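Long-range contacts in proteasome assembly chaperone family protein (Pyrococcus furiosus, PDB 3VR0), which acts as an archaeal proteasome activator and belongs to the PAC2 family, whose relatives include proteasome assembly chaperones: residues Ile22-Arg27 with Lys61-Tyr66; Pro28-Pro33 with Phe89-Ser94; Phe133-Ile138 with Arg203-Ile208; Ser170-Cys175 with Leu228-Lys233. All blocks are in the same frame, centred on the assembly; numbering follows the deposited sequence.

Contact 1. Residues Ile22-Arg27 with Lys61-Tyr66; sequences IVVYER and KFAELY
Strands 22-24 and 61-66 run antiparallel, their segment axes 162° apart, with V23 and E64 as the hydrogen-bonded pair. V23 N gives to E64 O at 2.8 Å, and E64 N gives back to V23 O. Past the strand end, Y25 N still reaches F62 O at 2.7 Å. I22 lies opposite L65 and V24 opposite A63, each pair non-hydrogen-bonded. I22 CG1 meets L65 CD1 at 3.9 Å, and I22 CG2 lies on A63 CB. On the other face, V23 CG2 touches the edge of the Y66 ring at CE2. The main polar contact there is a very short bond from Y25 OH to E64 OE2, 2.4 Å. It meets the oxygen from above the carboxylate plane. E64 CG, between N and C (chi1 56°), and an extended chain carry the carboxylate there. K61 NZ bridges to E64 OE1 at 3.0 Å, so both carboxylate oxygens are held, and the group is probably ionised. F62 and A63 form a classic beta bulge against F89 of strand 87-92. Strand 21-24 is outermost in the chain's main sheet. Helix 116-131 covers the I22, V24, A63 and L65 face through F129 and M126, while Y66 packs on L202 of the second subunit.

Contact 2. Residues Pro28-Pro33 with Phe89-Ser94; sequences PDIYDP and FYYWKS
In the tight half of this contact, P28 sets its CB-CG edge down on one face of the Y91 ring. P28 CB sits 3.5 Å from the centroid of the Y91 ring, only 5° off the ring normal, a well-centred CH-pi contact. P28 CG reaches Y91 CD2 at 3.5 Å, toward one side of the same face. I30 adds its CG2 branch, 3.9 Å from Y91 CD1. D29 is the centre of an inverse gamma turn, closed by a weak bond from I30 N to P28 O. The turn belongs to the loop that leaves edge strand 21-24 for inner strand 34-37, and it packs against the end of strand 87-92. P28 also touches F62 and F133, and I30 touches I103. An alanine at Y91 removes the ring under P28 and beside I30, and would probably loosen the loop on the strand. The solvent side is looser. The K93 chain is extended to CE and bends at the last torsion. Its NZ gives to D29 O at 3.1 Å from above the carbonyl plane. The salt bridge from K93 NZ to D29 OD2 is weak at 3.4 Å. One water accepts from D29 N at 2.8 Å and touches Y91 OH only weakly.

Contact 3. Residues Phe133-Ile138 with Arg203-Ile208; sequences FGTREI and RGMFGI
The F206 ring carries E137 on one face and R136 at its edge. E137 CB lies 4.2 Å from the F206 ring centroid, a CH-pi contact over the face. E137 CG comes closer, 3.5 Å from F206 CE1, and the carboxylate is turned 27° from the ring plane. R136 runs alongside F206, pointing the same way, and bends at chi3 (-54°). Its NH1 lies in the ring plane, 3.8 Å from F206 CE2. The guanidinium stands 69° to the ring, so the ring edge meets the guanidinium face.

The backbones pair as parallel strands of the main sheet. F206 N gives to R136 O at 2.9 Å, nearly along the C=O axis. I138 N gives to F206 O at 2.8 Å, and I208 N gives to I138 O at 3.1 Å. G207 CA also rests against I138 O, where a CB would clash. On the I138 side of the sheet, M205 bends at chi3 and brings CE to I138 CD1, 3.7 Å away, and toward T135. G204 ends helix 192-202 in a Schellman motif, which turns the chain into strand 206-214. L127 of helix 116-131 covers M205 and I138, while L164 and Y167 of helix 164-172 cover F206 and E137.

The charged ends are paired beyond the two segments: R136 with D32, E137 with R100 and with the hydroxyl of Y168. E137 lays its methylenes and one side of its carboxylate against the ring, while both oxygens bond to polar partners, which probably keeps it ionised.

Contact 4. Residues Ser170-Cys175 with Leu228-Lys233; sequences SKLEGC and LSAVTK
K233 buries the most surface here, laying its whole chain along the end of helix 164-172. CG starts anti to the backbone N, and the chain then bends at chi2 (60°), chi3 and chi4. K233 CG passes C175 CB at 3.8 Å. K233 CD presses on K171 O at 3.0 Å. The tip gives one hydrogen bond, from K233 NZ to E173 O at 2.9 Å, with NZ 37° out of the carbonyl plane. An ammonium at the carboxy end of a helix would probably be favoured by the helix dipole. The carbonyl it meets belongs to a type II beta turn from L172 to C175, closed by C175 N to L172 O at 3.0 Å. G174 takes the positive phi of that turn. The turn follows helix 164-172 and abuts helix 221-235. An alanine at K233 removes the bond to E173 O and the aliphatic cover over C175, and would probably leave the turn less well held. C175 points at the second helix, its SG anti to the backbone N (chi1 177°). SG lies 4.2 Å from S229 O and also binds a gold ion, which most likely comes from heavy-atom labelling of the crystal. L172 is buried, and of its side chain the CD2 branch does the touching, 4.1 Å from A230 CB and 3.7 Å from A230 O. I234, one residue beyond K233, packs on both K171 and L172.

From the N terminus, contact 1 closes a loop that holds strand 34-37 and helix 45-57, and pairs the edge strand with strand 60-66. Contact 2 opens inside that loop and closes after it, so the two cross. They touch directly, because strands 60-66 and 87-92 are neighbours in the sheet. Contact 3 follows in series and joins strands 137-145 and 206-214 farther across the same sheet. A salt bridge from D32 to R136 links it to contact 2, and R27 and F62 of contact 1 pack on F133. Contact 4 crosses contact 3 along the chain and ties helices 164-172 and 221-235, without touching the other three contacts.

Contact 1. Residues Ile22-Arg27 with Lys61-Tyr66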
loop_
_atom_site.group_PDB
_atom_site.type_symbol
_atom_site.label_atom_id
_atom_site.label_comp_id
_atom_site.label_asym_id
_atom_site.label_seq_id
_atom_site.Cartn_x
_atom_site.Cartn_y
_atom_site.Cartn_z
ATOM N N ILE C 22 -9.377 10.563 17.651
ATOM C CA ILE C 22 -9.872 11.875 17.970
ATOM C C ILE C 22 -9.724 12.159 19.466
ATOM O O ILE C 22 -10.206 11.395 20.290
ATOM C CB ILE C 22 -11.346 12.045 17.524
ATOM C CG1 ILE C 22 -11.453 11.753 16.029
ATOM C CG2 ILE C 22 -11.853 13.471 17.925
ATOM C CD1 ILE C 22 -12.792 11.752 15.473
ATOM N N VAL C 23 -9.023 13.241 19.778
ATOM C CA VAL C 23 -8.804 13.724 21.093
ATOM C C VAL C 23 -9.848 14.840 21.299
ATOM O O VAL C 23 -9.891 15.808 20.513
ATOM C CB VAL C 23 -7.394 14.355 21.199
ATOM C CG1 VAL C 23 -7.145 14.861 22.619
ATOM C CG2 VAL C 23 -6.292 13.345 20.808
ATOM N N VAL C 24 -10.684 14.697 22.343
ATOM C CA VAL C 24 -11.864 15.554 22.509
ATOM C C VAL C 24 -11.667 16.348 23.775
ATOM O O VAL C 24 -11.477 15.761 24.820
ATOM C CB VAL C 24 -13.135 14.745 22.619
ATOM C CG1 VAL C 24 -14.407 15.689 22.784
ATOM C CG2 VAL C 24 -13.244 13.794 21.440
ATOM N N TYR C 25 -11.684 17.674 23.671
ATOM C CA TYR C 25 -11.366 18.527 24.804
ATOM C C TYR C 25 -12.558 18.727 25.741
ATOM O O TYR C 25 -12.368 18.714 26.946
ATOM C CB TYR C 25 -10.733 19.849 24.343
ATOM C CG TYR C 25 -9.433 19.543 23.597
ATOM C CD1 TYR C 25 -8.426 18.770 24.209
ATOM C CD2 TYR C 25 -9.228 19.984 22.276
ATOM C CE1 TYR C 25 -7.247 18.465 23.537
ATOM C CE2 TYR C 25 -8.072 19.690 21.598
ATOM C CZ TYR C 25 -7.073 18.925 22.228
ATOM O OH TYR C 25 -5.904 18.622 21.558
ATOM N N GLU C 26 -13.762 18.866 25.169
ATOM C CA GLU C 26 -15.008 18.971 25.929
ATOM C C GLU C 26 -16.140 18.518 25.028
ATOM O O GLU C 26 -16.006 18.486 23.800
ATOM C CB GLU C 26 -15.242 20.452 26.328
ATOM C CG GLU C 26 -15.408 21.362 25.086
ATOM C CD GLU C 26 -15.906 22.769 25.401
ATOM O OE1 GLU C 26 -16.839 22.908 26.229
ATOM O OE2 GLU C 26 -15.335 23.733 24.823
ATOM N N ARG C 27 -17.278 18.255 25.629
ATOM C CA ARG C 27 -18.510 18.035 24.944
ATOM C C ARG C 27 -19.361 19.300 24.902
ATOM O O ARG C 27 -20.044 19.641 25.891
ATOM C CB ARG C 27 -19.307 16.975 25.654
ATOM C CG ARG C 27 -18.479 15.713 25.975
ATOM C CD ARG C 27 -19.299 14.568 25.387
ATOM N NE ARG C 27 -18.348 13.740 24.730
ATOM C CZ ARG C 27 -18.627 12.925 23.748
ATOM N NH1 ARG C 27 -19.860 12.837 23.272
ATOM N NH2 ARG C 27 -17.627 12.245 23.236
ATOM N N LYS C 61 -12.539 25.775 19.120
ATOM C CA LYS C 61 -11.989 24.443 18.898
ATOM C C LYS C 61 -12.328 23.479 20.040
ATOM O O LYS C 61 -12.040 23.805 21.188
ATOM C CB LYS C 61 -10.487 24.465 18.806
ATOM C CG LYS C 61 -9.966 23.034 18.672
ATOM C CD LYS C 61 -8.577 22.942 18.055
ATOM C CE LYS C 61 -7.515 23.357 19.022
ATOM N NZ LYS C 61 -6.185 23.249 18.338
ATOM N N PHE C 62 -12.833 22.280 19.714
ATOM C CA PHE C 62 -13.132 21.280 20.753
ATOM C C PHE C 62 -12.594 19.863 20.600
ATOM O O PHE C 62 -12.708 19.076 21.554
ATOM C CB PHE C 62 -14.617 21.189 21.036
ATOM C CG PHE C 62 -15.442 20.508 19.944
ATOM C CD1 PHE C 62 -15.996 19.274 20.160
ATOM C CD2 PHE C 62 -15.696 21.157 18.731
ATOM C CE1 PHE C 62 -16.778 18.691 19.230
ATOM C CE2 PHE C 62 -16.506 20.586 17.785
ATOM C CZ PHE C 62 -17.023 19.342 18.017
ATOM N N ALA C 63 -12.041 19.516 19.431
ATOM C CA ALA C 63 -11.433 18.195 19.243
ATOM C C ALA C 63 -10.347 18.226 18.154
ATOM O O ALA C 63 -10.371 19.073 17.280
ATOM C CB ALA C 63 -12.493 17.172 18.874
ATOM N N GLU C 64 -9.391 17.311 18.221
ATOM C CA GLU C 64 -8.520 17.163 17.083
ATOM C C GLU C 64 -8.275 15.708 16.674
ATOM O O GLU C 64 -8.367 14.775 17.493
ATOM C CB GLU C 64 -7.268 18.101 17.134
ATOM C CG GLU C 64 -6.412 18.009 18.294
ATOM C CD GLU C 64 -5.584 19.303 18.549
ATOM O OE1 GLU C 64 -5.724 20.343 17.833
ATOM O OE2 GLU C 64 -4.769 19.249 19.488
ATOM N N LEU C 65 -8.085 15.523 15.367
ATOM C CA LEU C 65 -7.976 14.181 14.795
ATOM C C LEU C 65 -6.539 13.919 14.366
ATOM O O LEU C 65 -5.931 14.734 13.701
ATOM C CB LEU C 65 -8.957 14.041 13.634
ATOM C CG LEU C 65 -9.071 12.688 12.929
ATOM C CD1 LEU C 65 -10.466 12.513 12.305
ATOM C CD2 LEU C 65 -7.935 12.519 11.827
ATOM N N TYR C 66 -5.992 12.787 14.752
ATOM C CA TYR C 66 -4.712 12.370 14.247
ATOM C C TYR C 66 -4.897 11.017 13.585
ATOM O O TYR C 66 -5.739 10.222 14.005
ATOM C CB TYR C 66 -3.721 12.196 15.410
ATOM C CG TYR C 66 -3.490 13.500 16.209
ATOM C CD1 TYR C 66 -2.544 14.423 15.793
ATOM C CD2 TYR C 66 -4.269 13.802 17.345
ATOM C CE1 TYR C 66 -2.335 15.618 16.510
ATOM C CE2 TYR C 66 -4.076 15.013 18.090
ATOM C CZ TYR C 66 -3.118 15.895 17.670
ATOM O OH TYR C 66 -2.883 17.052 18.396
#

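Contact 2. Residues Pro28-Pro33 with Phe89-Ser94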
loop_
_atom_site.group_PDB
_atom_site.type_symbol
_atom_site.label_atom_id
_atom_site.label_comp_id
_atom_site.label_asym_id
_atom_site.label_seq_id
_atom_site.Cartn_x
_atom_site.Cartn_y
_atom_site.Cartn_z
ATOM N N PRO C 28 -19.412 19.946 23.739
ATOM C CA PRO C 28 -20.140 21.213 23.618
ATOM C C PRO C 28 -21.632 21.020 23.695
ATOM O O PRO C 28 -22.211 19.927 23.391
ATOM C CB PRO C 28 -19.715 21.754 22.222
ATOM C CG PRO C 28 -18.411 20.932 21.881
ATOM C CD PRO C 28 -18.745 19.573 22.477
ATOM N N ASP C 29 -22.246 22.113 24.094
ATOM C CA ASP C 29 -23.660 22.185 24.345
ATOM C C ASP C 29 -24.315 22.501 23.017
ATOM O O ASP C 29 -24.768 23.652 22.771
ATOM C CB ASP C 29 -23.940 23.290 25.395
ATOM C CG ASP C 29 -25.429 23.454 25.666
ATOM O OD1 ASP C 29 -26.158 22.510 25.354
ATOM O OD2 ASP C 29 -25.851 24.505 26.193
ATOM N N ILE C 30 -24.370 21.499 22.135
ATOM C CA ILE C 30 -24.917 21.758 20.819
ATOM C C ILE C 30 -25.860 20.689 20.490
ATOM O O ILE C 30 -25.745 19.602 21.019
ATOM C CB ILE C 30 -23.835 21.847 19.716
ATOM C CG1 ILE C 30 -23.031 20.504 19.528
ATOM C CG2 ILE C 30 -22.993 23.054 19.987
ATOM C CD1 ILE C 30 -21.726 20.690 18.659
ATOM N N TYR C 31 -26.803 20.965 19.615
ATOM C CA TYR C 31 -27.636 19.879 19.183
ATOM C C TYR C 31 -28.101 19.953 17.747
ATOM O O TYR C 31 -28.361 21.017 17.218
ATOM C CB TYR C 31 -28.848 19.686 20.108
ATOM C CG TYR C 31 -29.446 18.320 19.821
ATOM C CD1 TYR C 31 -28.600 17.190 19.769
ATOM C CD2 TYR C 31 -30.826 18.165 19.506
ATOM C CE1 TYR C 31 -29.098 15.931 19.484
ATOM C CE2 TYR C 31 -31.343 16.879 19.191
ATOM C CZ TYR C 31 -30.452 15.775 19.185
ATOM O OH TYR C 31 -30.882 14.501 18.897
ATOM N N ASP C 32 -28.198 18.772 17.136
ATOM C CA ASP C 32 -28.594 18.618 15.749
ATOM C C ASP C 32 -27.772 19.571 14.884
ATOM O O ASP C 32 -28.330 20.227 14.038
ATOM C CB ASP C 32 -30.100 18.936 15.584
ATOM C CG ASP C 32 -30.643 18.536 14.217
ATOM O OD1 ASP C 32 -30.024 17.687 13.541
ATOM O OD2 ASP C 32 -31.705 19.065 13.809
ATOM N N PRO C 33 -26.451 19.643 15.105
ATOM C CA PRO C 33 -25.704 20.610 14.328
ATOM C C PRO C 33 -25.562 20.217 12.855
ATOM O O PRO C 33 -25.846 19.057 12.449
ATOM C CB PRO C 33 -24.354 20.634 15.022
ATOM C CG PRO C 33 -24.223 19.250 15.635
ATOM C CD PRO C 33 -25.578 18.804 15.958
ATOM N N PHE C 89 -11.600 20.112 14.906
ATOM C CA PHE C 89 -13.024 20.367 14.899
ATOM C C PHE C 89 -13.318 21.610 15.753
ATOM O O PHE C 89 -12.805 21.725 16.879
ATOM C CB PHE C 89 -13.800 19.186 15.484
ATOM C CG PHE C 89 -13.724 17.935 14.677
ATOM C CD1 PHE C 89 -14.776 17.581 13.790
ATOM C CD2 PHE C 89 -12.655 17.066 14.831
ATOM C CE1 PHE C 89 -14.727 16.377 13.067
ATOM C CE2 PHE C 89 -12.591 15.843 14.078
ATOM C CZ PHE C 89 -13.613 15.506 13.220
ATOM N N TYR C 90 -14.140 22.519 15.210
ATOM C CA TYR C 90 -14.584 23.735 15.899
ATOM C C TYR C 90 -16.091 23.684 16.010
ATOM O O TYR C 90 -16.764 23.114 15.134
ATOM C CB TYR C 90 -14.212 24.997 15.095
ATOM C CG TYR C 90 -12.730 25.262 15.064
ATOM C CD1 TYR C 90 -12.160 26.237 15.858
ATOM C CD2 TYR C 90 -11.900 24.508 14.250
ATOM C CE1 TYR C 90 -10.780 26.453 15.836
ATOM C CE2 TYR C 90 -10.545 24.715 14.212
ATOM C CZ TYR C 90 -9.989 25.673 15.005
ATOM O OH TYR C 90 -8.630 25.848 14.939
ATOM N N TYR C 91 -16.661 24.268 17.054
ATOM C CA TYR C 91 -18.127 24.356 17.049
ATOM C C TYR C 91 -18.629 25.792 17.186
ATOM O O TYR C 91 -17.926 26.692 17.689
ATOM C CB TYR C 91 -18.728 23.492 18.168
ATOM C CG TYR C 91 -18.610 24.133 19.564
ATOM C CD1 TYR C 91 -19.641 24.953 20.079
ATOM C CD2 TYR C 91 -17.471 23.934 20.328
ATOM C CE1 TYR C 91 -19.540 25.532 21.366
ATOM C CE2 TYR C 91 -17.345 24.469 21.594
ATOM C CZ TYR C 91 -18.377 25.290 22.109
ATOM O OH TYR C 91 -18.212 25.813 23.362
ATOM N N TRP C 92 -19.870 25.985 16.774
ATOM C CA TRP C 92 -20.521 27.280 16.984
ATOM C C TRP C 92 -21.891 26.983 17.514
ATOM O O TRP C 92 -22.614 26.146 16.944
ATOM C CB TRP C 92 -20.645 28.065 15.687
ATOM C CG TRP C 92 -21.292 29.405 15.787
ATOM C CD1 TRP C 92 -20.717 30.576 16.267
ATOM C CD2 TRP C 92 -22.611 29.759 15.337
ATOM N NE1 TRP C 92 -21.613 31.619 16.121
ATOM C CE2 TRP C 92 -22.781 31.146 15.578
ATOM C CE3 TRP C 92 -23.685 29.028 14.773
ATOM C CZ2 TRP C 92 -23.975 31.831 15.252
ATOM C CZ3 TRP C 92 -24.867 29.705 14.444
ATOM C CH2 TRP C 92 -24.998 31.116 14.695
ATOM N N LYS C 93 -22.229 27.625 18.630
ATOM C CA LYS C 93 -23.565 27.434 19.209
ATOM C C LYS C 93 -24.417 28.600 18.744
ATOM O O LYS C 93 -24.043 29.739 18.923
ATOM C CB LYS C 93 -23.486 27.349 20.739
ATOM C CG LYS C 93 -24.838 27.043 21.453
ATOM C CD LYS C 93 -24.707 27.202 23.003
ATOM C CE LYS C 93 -26.073 26.944 23.726
ATOM N NZ LYS C 93 -26.898 25.804 23.195
ATOM N N SER C 94 -25.533 28.331 18.085
ATOM C CA SER C 94 -26.390 29.441 17.659
ATOM C C SER C 94 -26.983 30.210 18.866
ATOM O O SER C 94 -27.358 29.588 19.870
ATOM C CB SER C 94 -27.546 28.923 16.832
ATOM O OG SER C 94 -28.467 29.974 16.616
HETATM O O HOH W 1 -20.792 24.295 25.003
#

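Contact 3. Residues Phe133-Ile138 with Arg203-Ile208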
loop_
_atom_site.group_PDB
_atom_site.type_symbol
_atom_site.label_atom_id
_atom_site.label_comp_id
_atom_site.label_asym_id
_atom_site.label_seq_id
_atom_site.Cartn_x
_atom_site.Cartn_y
_atom_site.Cartn_z
ATOM N N PHE C 133 -23.178 13.896 18.540
ATOM C CA PHE C 133 -23.835 15.176 18.869
ATOM C C PHE C 133 -25.167 15.324 18.186
ATOM O O PHE C 133 -25.750 16.393 18.165
ATOM C CB PHE C 133 -22.892 16.349 18.576
ATOM C CG PHE C 133 -21.658 16.279 19.386
ATOM C CD1 PHE C 133 -21.642 16.783 20.700
ATOM C CD2 PHE C 133 -20.534 15.580 18.908
ATOM C CE1 PHE C 133 -20.479 16.621 21.504
ATOM C CE2 PHE C 133 -19.385 15.445 19.672
ATOM C CZ PHE C 133 -19.361 15.962 20.976
ATOM N N GLY C 134 -25.645 14.230 17.606
ATOM C CA GLY C 134 -26.902 14.249 16.903
ATOM C C GLY C 134 -26.828 14.776 15.475
ATOM O O GLY C 134 -27.865 15.062 14.913
ATOM N N THR C 135 -25.642 14.964 14.894
ATOM C CA THR C 135 -25.511 15.431 13.490
ATOM C C THR C 135 -26.169 14.498 12.478
ATOM O O THR C 135 -25.966 13.267 12.532
ATOM C CB THR C 135 -24.055 15.545 13.070
ATOM O OG1 THR C 135 -23.355 16.299 14.058
ATOM C CG2 THR C 135 -23.918 16.227 11.679
ATOM N N ARG C 136 -26.976 15.087 11.591
ATOM C CA ARG C 136 -27.658 14.344 10.521
ATOM C C ARG C 136 -27.237 14.910 9.192
ATOM O O ARG C 136 -27.273 14.220 8.198
ATOM C CB ARG C 136 -29.206 14.467 10.632
ATOM C CG ARG C 136 -29.803 13.889 11.976
ATOM C CD ARG C 136 -31.298 14.297 12.192
ATOM N NE ARG C 136 -31.451 15.763 12.098
ATOM C CZ ARG C 136 -32.267 16.383 11.243
ATOM N NH1 ARG C 136 -33.075 15.654 10.449
ATOM N NH2 ARG C 136 -32.289 17.720 11.201
ATOM N N GLU C 137 -26.865 16.191 9.187
ATOM C CA GLU C 137 -26.825 16.984 7.980
ATOM C C GLU C 137 -25.397 17.492 7.771
ATOM O O GLU C 137 -24.754 17.957 8.721
ATOM C CB GLU C 137 -27.777 18.191 8.084
ATOM C CG GLU C 137 -27.982 18.888 6.710
ATOM C CD GLU C 137 -29.053 20.030 6.728
ATOM O OE1 GLU C 137 -29.824 20.092 7.697
ATOM O OE2 GLU C 137 -29.066 20.876 5.797
ATOM N N ILE C 138 -24.925 17.413 6.528
ATOM C CA ILE C 138 -23.520 17.668 6.208
ATOM C C ILE C 138 -23.418 18.634 5.060
ATOM O O ILE C 138 -24.112 18.465 4.090
ATOM C CB ILE C 138 -22.840 16.356 5.783
ATOM C CG1 ILE C 138 -22.886 15.332 6.899
ATOM C CG2 ILE C 138 -21.390 16.565 5.405
ATOM C CD1 ILE C 138 -22.733 13.817 6.408
ATOM N N ARG C 203 -25.462 5.791 6.323
ATOM C CA ARG C 203 -25.864 5.790 7.734
ATOM C C ARG C 203 -27.165 6.538 7.950
ATOM O O ARG C 203 -27.591 6.665 9.061
ATOM C CB ARG C 203 -24.816 6.485 8.596
ATOM C CG ARG C 203 -23.525 5.824 8.570
ATOM C CD ARG C 203 -22.553 6.675 9.331
ATOM N NE ARG C 203 -21.232 6.087 9.274
ATOM C CZ ARG C 203 -20.386 6.124 10.282
ATOM N NH1 ARG C 203 -20.756 6.687 11.436
ATOM N NH2 ARG C 203 -19.184 5.578 10.150
ATOM N N GLY C 204 -27.771 7.072 6.899
ATOM C CA GLY C 204 -29.076 7.721 7.061
ATOM C C GLY C 204 -28.924 9.216 7.231
ATOM O O GLY C 204 -29.908 9.901 7.481
ATOM N N MET C 205 -27.694 9.710 7.070
ATOM C CA MET C 205 -27.354 11.152 7.051
ATOM C C MET C 205 -27.528 11.734 5.644
ATOM O O MET C 205 -27.785 11.008 4.671
ATOM C CB MET C 205 -25.897 11.357 7.526
ATOM C CG MET C 205 -25.616 10.804 8.945
ATOM S SD MET C 205 -23.859 10.894 9.362
ATOM C CE MET C 205 -23.636 12.651 9.803
ATOM N N PHE C 206 -27.387 13.053 5.510
ATOM C CA PHE C 206 -27.757 13.691 4.243
ATOM C C PHE C 206 -27.063 15.005 4.131
ATOM O O PHE C 206 -26.572 15.541 5.153
ATOM C CB PHE C 206 -29.276 13.851 4.105
ATOM C CG PHE C 206 -29.916 14.792 5.131
ATOM C CD1 PHE C 206 -30.102 16.137 4.835
ATOM C CD2 PHE C 206 -30.373 14.313 6.363
ATOM C CE1 PHE C 206 -30.726 17.015 5.780
ATOM C CE2 PHE C 206 -30.978 15.178 7.315
ATOM C CZ PHE C 206 -31.165 16.533 7.003
ATOM N N GLY C 207 -27.002 15.530 2.918
ATOM C CA GLY C 207 -26.422 16.840 2.759
ATOM C C GLY C 207 -26.065 17.234 1.355
ATOM O O GLY C 207 -26.635 16.733 0.419
ATOM N N ILE C 208 -25.127 18.154 1.220
ATOM C CA ILE C 208 -24.891 18.806 -0.047
ATOM C C ILE C 208 -23.399 19.076 -0.166
ATOM O O ILE C 208 -22.748 19.370 0.816
ATOM C CB ILE C 208 -25.708 20.182 -0.134
ATOM C CG1 ILE C 208 -25.529 20.842 -1.476
ATOM C CG2 ILE C 208 -25.330 21.154 1.066
ATOM C CD1 ILE C 208 -26.708 21.937 -1.808
#

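Contact 4. Residues Ser170-Cys175 with Leu228-Lys233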
loop_
_atom_site.group_PDB
_atom_site.type_symbol
_atom_site.label_atom_id
_atom_site.label_comp_id
_atom_site.label_asym_id
_atom_site.label_seq_id
_atom_site.Cartn_x
_atom_site.Cartn_y
_atom_site.Cartn_z
ATOM N N SER C 170 -34.516 26.434 -2.335
ATOM C CA SER C 170 -35.293 27.439 -1.574
ATOM C C SER C 170 -34.379 28.302 -0.740
ATOM O O SER C 170 -34.431 29.533 -0.824
ATOM C CB SER C 170 -36.278 26.772 -0.629
ATOM O OG SER C 170 -37.074 25.854 -1.324
ATOM N N LYS C 171 -33.529 27.647 0.052
ATOM C CA LYS C 171 -32.605 28.346 0.950
ATOM C C LYS C 171 -31.721 29.282 0.184
ATOM O O LYS C 171 -31.342 30.317 0.707
ATOM C CB LYS C 171 -31.719 27.355 1.715
ATOM C CG LYS C 171 -32.472 26.328 2.491
ATOM C CD LYS C 171 -32.958 26.915 3.756
ATOM C CE LYS C 171 -33.621 25.865 4.621
ATOM N NZ LYS C 171 -34.167 26.580 5.812
ATOM N N LEU C 172 -31.400 28.911 -1.053
ATOM C CA LEU C 172 -30.452 29.655 -1.893
ATOM C C LEU C 172 -31.091 30.760 -2.758
ATOM O O LEU C 172 -30.389 31.601 -3.320
ATOM C CB LEU C 172 -29.692 28.685 -2.804
ATOM C CG LEU C 172 -28.557 27.869 -2.178
ATOM C CD1 LEU C 172 -28.331 26.590 -2.959
ATOM C CD2 LEU C 172 -27.301 28.676 -2.142
ATOM N N GLU C 173 -32.411 30.727 -2.890
ATOM C CA GLU C 173 -33.166 31.753 -3.631
ATOM C C GLU C 173 -32.659 33.168 -3.231
ATOM O O GLU C 173 -32.657 33.520 -2.046
ATOM C CB GLU C 173 -34.656 31.549 -3.330
ATOM C CG GLU C 173 -35.639 32.030 -4.398
ATOM C CD GLU C 173 -36.805 31.050 -4.671
ATOM O OE1 GLU C 173 -37.221 30.265 -3.767
ATOM O OE2 GLU C 173 -37.315 31.082 -5.823
ATOM N N GLY C 174 -32.149 33.934 -4.201
ATOM C CA GLY C 174 -31.675 35.310 -3.946
ATOM C C GLY C 174 -30.186 35.497 -3.684
ATOM O O GLY C 174 -29.687 36.615 -3.489
ATOM N N CYS C 175 -29.460 34.391 -3.683
ATOM C CA CYS C 175 -28.044 34.412 -3.445
ATOM C C CYS C 175 -27.368 35.069 -4.634
ATOM O O CYS C 175 -27.804 34.864 -5.769
ATOM C CB CYS C 175 -27.566 32.969 -3.294
ATOM S SG CYS C 175 -25.806 32.812 -3.072
ATOM N N LEU C 228 -18.445 30.041 0.170
ATOM C CA LEU C 228 -18.840 30.410 1.522
ATOM C C LEU C 228 -20.080 31.329 1.549
ATOM O O LEU C 228 -20.845 31.298 2.535
ATOM C CB LEU C 228 -17.683 31.086 2.254
ATOM C CG LEU C 228 -18.050 31.307 3.720
ATOM C CD1 LEU C 228 -18.398 29.938 4.401
ATOM C CD2 LEU C 228 -16.941 32.018 4.401
ATOM N N SER C 229 -20.263 32.136 0.480
ATOM C CA SER C 229 -21.510 32.894 0.270
ATOM C C SER C 229 -22.689 31.952 0.059
ATOM O O SER C 229 -23.816 32.173 0.564
ATOM C CB SER C 229 -21.379 33.852 -0.940
ATOM O OG SER C 229 -20.301 34.753 -0.730
ATOM N N ALA C 230 -22.450 30.880 -0.695
ATOM C CA ALA C 230 -23.542 29.937 -0.891
ATOM C C ALA C 230 -23.872 29.237 0.425
ATOM O O ALA C 230 -25.039 29.111 0.776
ATOM C CB ALA C 230 -23.229 28.931 -1.991
ATOM N N VAL C 231 -22.844 28.770 1.142
ATOM C CA VAL C 231 -23.048 28.065 2.410
ATOM C C VAL C 231 -23.687 28.999 3.487
ATOM O O VAL C 231 -24.715 28.664 4.021
ATOM C CB VAL C 231 -21.731 27.517 2.952
ATOM C CG1 VAL C 231 -21.931 26.989 4.416
ATOM C CG2 VAL C 231 -21.144 26.475 2.010
ATOM N N THR C 232 -23.085 30.153 3.778
ATOM C CA THR C 232 -23.707 31.092 4.732
ATOM C C THR C 232 -25.135 31.462 4.323
ATOM O O THR C 232 -26.065 31.494 5.145
ATOM C CB THR C 232 -22.890 32.334 4.971
ATOM O OG1 THR C 232 -22.636 32.998 3.724
ATOM C CG2 THR C 232 -21.575 31.985 5.699
ATOM N N LYS C 233 -25.362 31.605 3.026
ATOM C CA LYS C 233 -26.737 31.821 2.575
ATOM C C LYS C 233 -27.681 30.675 2.952
ATOM O O LYS C 233 -28.795 30.917 3.438
ATOM C CB LYS C 233 -26.757 32.149 1.071
ATOM C CG LYS C 233 -27.994 31.754 0.297
ATOM C CD LYS C 233 -29.270 32.420 0.804
ATOM C CE LYS C 233 -29.356 33.876 0.465
ATOM N NZ LYS C 233 -30.786 34.130 0.048
#